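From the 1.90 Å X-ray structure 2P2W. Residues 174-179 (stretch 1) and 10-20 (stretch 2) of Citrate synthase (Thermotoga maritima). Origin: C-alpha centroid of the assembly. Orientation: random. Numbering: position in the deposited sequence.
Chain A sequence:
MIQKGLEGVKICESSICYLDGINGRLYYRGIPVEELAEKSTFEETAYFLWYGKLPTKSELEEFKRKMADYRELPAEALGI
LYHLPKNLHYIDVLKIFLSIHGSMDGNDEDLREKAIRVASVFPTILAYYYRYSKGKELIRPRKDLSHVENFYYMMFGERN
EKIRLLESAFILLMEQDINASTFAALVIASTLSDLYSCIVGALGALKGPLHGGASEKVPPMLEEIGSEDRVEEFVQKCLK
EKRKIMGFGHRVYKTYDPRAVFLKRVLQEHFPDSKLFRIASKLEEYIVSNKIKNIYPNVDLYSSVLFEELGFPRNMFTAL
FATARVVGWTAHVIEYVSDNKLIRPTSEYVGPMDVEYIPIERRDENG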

# COMPACT_ATOMS: atom_id res chain seq x y z
N MET A 174 -18.61 -4.54 -2.43
CA MET A 174 -18.23 -3.22 -1.94
C MET A 174 -17.54 -3.18 -0.58
O MET A 174 -16.65 -2.35 -0.37
CB MET A 174 -19.44 -2.30 -1.86
CG MET A 174 -19.88 -1.72 -3.17
SD MET A 174 -21.18 -0.50 -2.89
CE MET A 174 -21.57 -0.06 -4.58
N GLU A 175 -17.92 -4.06 0.33
CA GLU A 175 -17.36 -3.99 1.67
C GLU A 175 -17.38 -5.28 2.49
O GLU A 175 -18.31 -6.07 2.38
CB GLU A 175 -18.14 -2.91 2.42
CG GLU A 175 -18.20 -3.07 3.93
CD GLU A 175 -16.89 -2.71 4.60
OE1 GLU A 175 -16.09 -2.00 3.96
OE2 GLU A 175 -16.68 -3.14 5.76
N GLN A 176 -16.33 -5.48 3.29
CA GLN A 176 -16.29 -6.64 4.18
C GLN A 176 -15.29 -6.57 5.33
O GLN A 176 -14.31 -7.32 5.38
CB GLN A 176 -16.08 -7.96 3.42
CG GLN A 176 -16.28 -9.15 4.36
CD GLN A 176 -16.64 -10.44 3.65
OE1 GLN A 176 -17.80 -10.71 3.36
NE2 GLN A 176 -15.62 -11.25 3.37
N ASP A 177 -15.55 -5.66 6.26
CA ASP A 177 -14.72 -5.51 7.45
C ASP A 177 -13.24 -5.26 7.17
O ASP A 177 -12.88 -4.63 6.17
CB ASP A 177 -14.91 -6.77 8.32
CG ASP A 177 -14.57 -6.53 9.78
OD1 ASP A 177 -15.03 -5.52 10.35
OD2 ASP A 177 -13.84 -7.36 10.36
N ILE A 178 -12.37 -5.78 8.04
CA ILE A 178 -10.94 -5.54 7.89
C ILE A 178 -10.16 -6.64 7.17
O ILE A 178 -9.29 -7.29 7.75
CB ILE A 178 -10.29 -5.28 9.26
CG1 ILE A 178 -11.23 -4.42 10.13
CG2 ILE A 178 -8.97 -4.55 9.08
CD1 ILE A 178 -11.60 -3.07 9.52
N ASN A 179 -10.48 -6.82 5.89
CA ASN A 179 -9.79 -7.81 5.07
C ASN A 179 -8.41 -7.23 4.76
O ASN A 179 -8.13 -6.07 5.07
CB ASN A 179 -10.59 -8.05 3.78
CG ASN A 179 -10.95 -6.77 3.08
OD1 ASN A 179 -10.16 -6.20 2.34
ND2 ASN A 179 -12.17 -6.28 3.33
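Stretch 2 (10-20) KICESSICYLD

Segments far apart in sequence can pack closely without exchanging a single direct hydrogen bond, and the contact between residues 10-20 and 174-179 of this citrate synthase is a compact example. Stretch 1 has no regular helix or strand, but it is locally braced: Asp177 N donates to Glu175 OE2 (2.8 Å), and Asn179 ND2 donates to Gln176 O (3.1 Å), while the Asn179 side chain caps the helix that follows. Against this irregular segment stretch 2 lays two short strands, 10-14 running roughly opposite to it and 17-20 obliquely, joined by a short connection.

The first strand begins with Lys10, whose CA-to-CB bond points away. Ile11 points toward stretch 1 and brings its CD1 to 4.2 Å from Ile178 CG2. Cys12 extends this apolar patch, its SG lying 4.1 Å from Ile178 CD1, so that Ile178 meets two successive residues. Glu13 is out of reach. Ser14 faces stretch 1 without touching it; its OG accepts a hydrogen bond from Ile16 N (3.2 Å), bracing the connection between the strands, and meets a bridging water.

Beyond Ser15, Ile16 CG2 rests 3.8 Å from Glu175 CD. Cys17 marks the closest backbone approach, its CA 5.8 Å from Asp177 CA. Its CB comes within 3.1 Å of Glu175 OE2, and its SG packs 4.0 Å from Gln176 CA and 3.7 Å from Asp177 N. The second strand alternates: Tyr18 points away, whereas Leu19 turns back, placing CD1 3.9 Å from Gln176 OE1 and CD2 4.2 Å from Asp177 CB. Asp20 lies beyond contact.

Water supplies the polar link that direct bonding lacks. One molecule lies 3.1 Å from Ser14 OG, 3.1 Å from Cys17 O and 2.9 Å from Asp177 OD1; a second donates to Cys17 O (2.9 Å) and weakly to Asp177 OD1 (3.4 Å).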

# COMPACT_ATOMS: atom_id res chain seq x y z
N LYS A 10 -8.76 -7.40 17.10
CA LYS A 10 -9.62 -6.28 16.76
C LYS A 10 -8.74 -5.03 16.74
O LYS A 10 -8.25 -4.58 17.78
CB LYS A 10 -10.73 -6.13 17.81
CG LYS A 10 -11.63 -7.34 17.94
CD LYS A 10 -12.46 -7.28 19.22
CE LYS A 10 -13.42 -8.45 19.32
NZ LYS A 10 -14.54 -8.33 18.34
N ILE A 11 -8.56 -4.46 15.56
CA ILE A 11 -7.71 -3.28 15.42
C ILE A 11 -8.47 -1.95 15.48
O ILE A 11 -7.86 -0.88 15.44
CB ILE A 11 -6.89 -3.36 14.11
CG1 ILE A 11 -7.81 -3.36 12.89
CG2 ILE A 11 -6.05 -4.63 14.12
CD1 ILE A 11 -7.98 -2.02 12.22
N CYS A 12 -9.80 -2.02 15.58
CA CYS A 12 -10.60 -0.81 15.65
C CYS A 12 -12.07 -1.12 15.89
O CYS A 12 -12.48 -2.28 15.90
CB CYS A 12 -10.49 -0.02 14.33
SG CYS A 12 -11.41 -0.74 12.93
N GLU A 13 -12.85 -0.06 16.11
CA GLU A 13 -14.29 -0.17 16.29
C GLU A 13 -14.84 0.34 14.97
O GLU A 13 -14.32 1.31 14.42
CB GLU A 13 -14.81 0.73 17.41
CG GLU A 13 -14.31 0.40 18.81
CD GLU A 13 -15.19 1.03 19.88
OE1 GLU A 13 -15.49 2.24 19.77
OE2 GLU A 13 -15.57 0.32 20.84
N SER A 14 -15.89 -0.29 14.47
CA SER A 14 -16.49 0.15 13.22
C SER A 14 -18.00 -0.07 13.22
O SER A 14 -18.53 -1.03 13.76
CB SER A 14 -15.85 -0.64 12.08
OG SER A 14 -16.37 -0.17 10.83
N SER A 15 -18.71 0.91 12.62
CA SER A 15 -20.15 0.77 12.46
C SER A 15 -20.53 0.54 10.99
O SER A 15 -21.70 0.59 10.61
CB SER A 15 -20.81 2.04 12.98
OG SER A 15 -20.48 3.13 12.11
N ILE A 16 -19.50 0.33 10.13
CA ILE A 16 -19.75 0.20 8.69
C ILE A 16 -20.31 -1.17 8.31
O ILE A 16 -21.28 -1.30 7.57
CB ILE A 16 -18.42 0.41 7.96
CG1 ILE A 16 -17.94 1.85 8.12
CG2 ILE A 16 -18.61 0.14 6.46
CD1 ILE A 16 -16.56 2.07 7.49
N CYS A 17 -19.70 -2.24 8.81
CA CYS A 17 -20.11 -3.58 8.41
C CYS A 17 -19.95 -4.64 9.48
O CYS A 17 -18.95 -4.68 10.19
CB CYS A 17 -19.30 -3.97 7.17
SG CYS A 17 -19.19 -5.73 6.79
N TYR A 18 -20.96 -5.50 9.59
CA TYR A 18 -20.91 -6.60 10.54
C TYR A 18 -20.74 -7.89 9.76
O TYR A 18 -21.57 -8.23 8.91
CB TYR A 18 -22.19 -6.66 11.38
CG TYR A 18 -22.24 -7.88 12.28
CD1 TYR A 18 -21.15 -8.23 13.08
CD2 TYR A 18 -23.37 -8.70 12.32
CE1 TYR A 18 -21.18 -9.37 13.89
CE2 TYR A 18 -23.41 -9.84 13.12
CZ TYR A 18 -22.31 -10.17 13.90
OH TYR A 18 -22.35 -11.31 14.68
N LEU A 19 -19.65 -8.59 10.03
CA LEU A 19 -19.34 -9.84 9.37
C LEU A 19 -19.56 -10.98 10.36
O LEU A 19 -18.81 -11.12 11.33
CB LEU A 19 -17.88 -9.83 8.91
CG LEU A 19 -17.31 -11.11 8.30
CD1 LEU A 19 -18.16 -11.55 7.12
CD2 LEU A 19 -15.87 -10.87 7.87
N ASP A 20 -20.59 -11.78 10.13
CA ASP A 20 -20.91 -12.91 11.00
C ASP A 20 -20.33 -14.17 10.38
O ASP A 20 -21.00 -14.85 9.60
CB ASP A 20 -22.43 -13.05 11.15
CG ASP A 20 -22.83 -14.13 12.14
OD1 ASP A 20 -21.99 -15.00 12.45
OD2 ASP A 20 -23.99 -14.11 12.59
O HOH W 1 -16.41 -3.07 9.64
O HOH W 2 -17.42 -4.81 12.64